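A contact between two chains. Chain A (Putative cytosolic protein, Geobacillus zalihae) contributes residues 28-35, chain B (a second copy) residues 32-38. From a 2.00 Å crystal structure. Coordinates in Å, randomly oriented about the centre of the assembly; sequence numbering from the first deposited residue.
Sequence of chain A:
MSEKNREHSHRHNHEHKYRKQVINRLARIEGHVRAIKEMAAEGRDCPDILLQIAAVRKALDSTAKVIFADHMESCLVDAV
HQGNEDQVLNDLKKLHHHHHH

Chain A (28-35) RIEGHVRA
Chain B (32-38) HVRAIKE

A single buried acid, Glu A30, organizes this contact, spending each of its carboxylate oxygens on a different cation of chain B. OE2 accepts a hydrogen bond from Arg B34 NH2 at 2.6 Å, near the plane of that guanidinium, and OE1 accepts one from Lys B37 NZ at 2.7 Å; both are salt bridges. Chi1 and chi2 near 180° extend the glutamate toward the partner helix, and chi3 of -27° sets its carboxylate.

Both stretches are helical throughout, phi/psi near -60/-42, and run antiparallel at 173°, their axes 8.8 Å apart at closest. Register is fixed by Glu A30 facing Val B33, CA to CA 5.5 Å. A short apolar side chain fits so close a pass: Val B33 (chi1 t) packs CG1 3.8 Å from Glu A30 N and 4.0 Å from Ile A29 CG2 (m, t), while its CG2 lies 4.4 Å from Val A33 CG2. These three apolar residues are buried too; the stretches together cover 276 Å².

Arg B34, on the flank, leaves its backbone sideways and reaches the acid with t, t, p and chi4 -102°. Lys B37, one turn after Val B33, points toward chain A with t, t, p, t, its length letting NZ reach Glu A30 OE1. Arg A34 repeats the arginine rotamer, bringing its NH2 3.9 Å from Arg B34 NH2. Glu A30 OE2 offsets these like charges, also taking a weak 3.5 Å hydrogen bond from Arg A34 NH2.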

# COMPACT_ATOMS: atom_id res chain seq x y z
N ARG A 28 -9.36 -2.57 -3.27
CA ARG A 28 -8.82 -3.88 -2.87
C ARG A 28 -7.49 -3.79 -2.09
O ARG A 28 -7.32 -4.46 -1.06
CB ARG A 28 -8.63 -4.78 -4.10
CG ARG A 28 -9.90 -5.61 -4.36
CD ARG A 28 -10.00 -6.42 -5.66
NE ARG A 28 -8.79 -6.65 -6.49
CZ ARG A 28 -8.61 -6.21 -7.77
NH1 ARG A 28 -9.52 -5.44 -8.43
NH2 ARG A 28 -7.48 -6.54 -8.43
N ILE A 29 -6.59 -2.96 -2.60
CA ILE A 29 -5.32 -2.71 -1.96
C ILE A 29 -5.60 -2.10 -0.61
O ILE A 29 -4.97 -2.46 0.38
CB ILE A 29 -4.40 -1.81 -2.79
CG1 ILE A 29 -3.96 -2.48 -4.07
CG2 ILE A 29 -3.14 -1.48 -1.97
CD1 ILE A 29 -3.49 -1.52 -5.08
N GLU A 30 -6.58 -1.21 -0.54
CA GLU A 30 -7.01 -0.68 0.78
C GLU A 30 -7.39 -1.77 1.80
O GLU A 30 -6.82 -1.78 2.90
CB GLU A 30 -8.12 0.34 0.59
CG GLU A 30 -8.44 1.10 1.86
CD GLU A 30 -9.76 1.81 1.84
OE1 GLU A 30 -10.22 2.17 0.73
OE2 GLU A 30 -10.26 2.06 2.96
N GLY A 31 -8.30 -2.68 1.43
CA GLY A 31 -8.74 -3.79 2.30
C GLY A 31 -7.58 -4.71 2.66
O GLY A 31 -7.51 -5.33 3.72
N HIS A 32 -6.64 -4.81 1.76
CA HIS A 32 -5.48 -5.69 1.91
C HIS A 32 -4.58 -5.10 3.00
O HIS A 32 -4.19 -5.79 3.94
CB HIS A 32 -4.84 -5.86 0.54
CG HIS A 32 -3.87 -6.99 0.43
ND1 HIS A 32 -3.40 -7.71 1.51
CD2 HIS A 32 -3.22 -7.45 -0.64
CE1 HIS A 32 -2.49 -8.57 1.10
NE2 HIS A 32 -2.38 -8.44 -0.20
N VAL A 33 -4.30 -3.83 2.93
CA VAL A 33 -3.50 -3.16 3.99
C VAL A 33 -4.19 -3.23 5.36
O VAL A 33 -3.51 -3.51 6.40
CB VAL A 33 -3.07 -1.69 3.66
CG1 VAL A 33 -2.18 -1.15 4.78
CG2 VAL A 33 -2.29 -1.56 2.36
N ARG A 34 -5.53 -3.05 5.34
CA ARG A 34 -6.34 -3.22 6.53
C ARG A 34 -6.12 -4.57 7.15
O ARG A 34 -6.05 -4.70 8.38
CB ARG A 34 -7.82 -3.04 6.23
CG ARG A 34 -8.71 -3.27 7.46
CD ARG A 34 -10.11 -2.62 7.40
NE ARG A 34 -10.78 -2.77 6.09
CZ ARG A 34 -10.89 -1.83 5.10
NH1 ARG A 34 -11.53 -2.15 3.96
NH2 ARG A 34 -10.38 -0.56 5.22
N ALA A 35 -6.01 -5.60 6.31
CA ALA A 35 -5.84 -6.96 6.80
C ALA A 35 -4.49 -7.18 7.38
O ALA A 35 -4.36 -7.81 8.43
CB ALA A 35 -6.09 -7.97 5.68
N HIS B 32 -4.10 6.24 3.81
CA HIS B 32 -3.40 6.88 2.69
C HIS B 32 -3.90 6.23 1.39
O HIS B 32 -4.30 6.92 0.46
CB HIS B 32 -1.90 6.76 2.96
CG HIS B 32 -1.04 7.64 2.12
ND1 HIS B 32 -1.50 8.36 1.03
CD2 HIS B 32 0.28 7.84 2.16
CE1 HIS B 32 -0.49 8.96 0.44
NE2 HIS B 32 0.59 8.68 1.13
N VAL B 33 -3.95 4.93 1.35
CA VAL B 33 -4.50 4.23 0.16
C VAL B 33 -5.97 4.58 -0.09
O VAL B 33 -6.37 4.82 -1.28
CB VAL B 33 -4.30 2.67 0.16
CG1 VAL B 33 -4.82 2.08 -1.15
CG2 VAL B 33 -2.85 2.25 0.30
N ARG B 34 -6.74 4.69 1.02
CA ARG B 34 -8.11 5.14 0.96
C ARG B 34 -8.21 6.49 0.28
O ARG B 34 -9.13 6.73 -0.51
CB ARG B 34 -8.73 5.24 2.34
CG ARG B 34 -10.17 5.79 2.32
CD ARG B 34 -11.03 5.44 3.55
NE ARG B 34 -10.31 5.58 4.84
CZ ARG B 34 -9.77 4.59 5.60
NH1 ARG B 34 -9.14 4.91 6.75
NH2 ARG B 34 -9.85 3.26 5.27
N ALA B 35 -7.25 7.37 0.56
CA ALA B 35 -7.27 8.71 -0.01
C ALA B 35 -6.94 8.70 -1.45
O ALA B 35 -7.59 9.41 -2.24
CB ALA B 35 -6.30 9.62 0.75
N ILE B 36 -5.97 7.86 -1.80
CA ILE B 36 -5.55 7.66 -3.18
C ILE B 36 -6.68 7.11 -4.02
O ILE B 36 -6.92 7.56 -5.13
CB ILE B 36 -4.29 6.76 -3.32
CG1 ILE B 36 -3.06 7.35 -2.57
CG2 ILE B 36 -3.95 6.56 -4.81
CD1 ILE B 36 -1.84 6.46 -2.57
N LYS B 37 -7.38 6.14 -3.45
CA LYS B 37 -8.65 5.65 -4.04
C LYS B 37 -9.67 6.81 -4.32
O LYS B 37 -10.30 6.86 -5.39
CB LYS B 37 -9.24 4.58 -3.10
CG LYS B 37 -10.57 4.00 -3.57
CD LYS B 37 -11.25 3.22 -2.48
CE LYS B 37 -11.80 4.21 -1.48
NZ LYS B 37 -12.39 3.44 -0.34
N GLU B 38 -9.78 7.73 -3.37
CA GLU B 38 -10.68 8.82 -3.49
C GLU B 38 -10.15 9.81 -4.46
O GLU B 38 -10.91 10.40 -5.16
CB GLU B 38 -11.00 9.44 -2.15
CG GLU B 38 -11.84 8.56 -1.23
CD GLU B 38 -11.81 8.99 0.26
OE1 GLU B 38 -12.49 8.30 1.07
OE2 GLU B 38 -11.11 10.00 0.65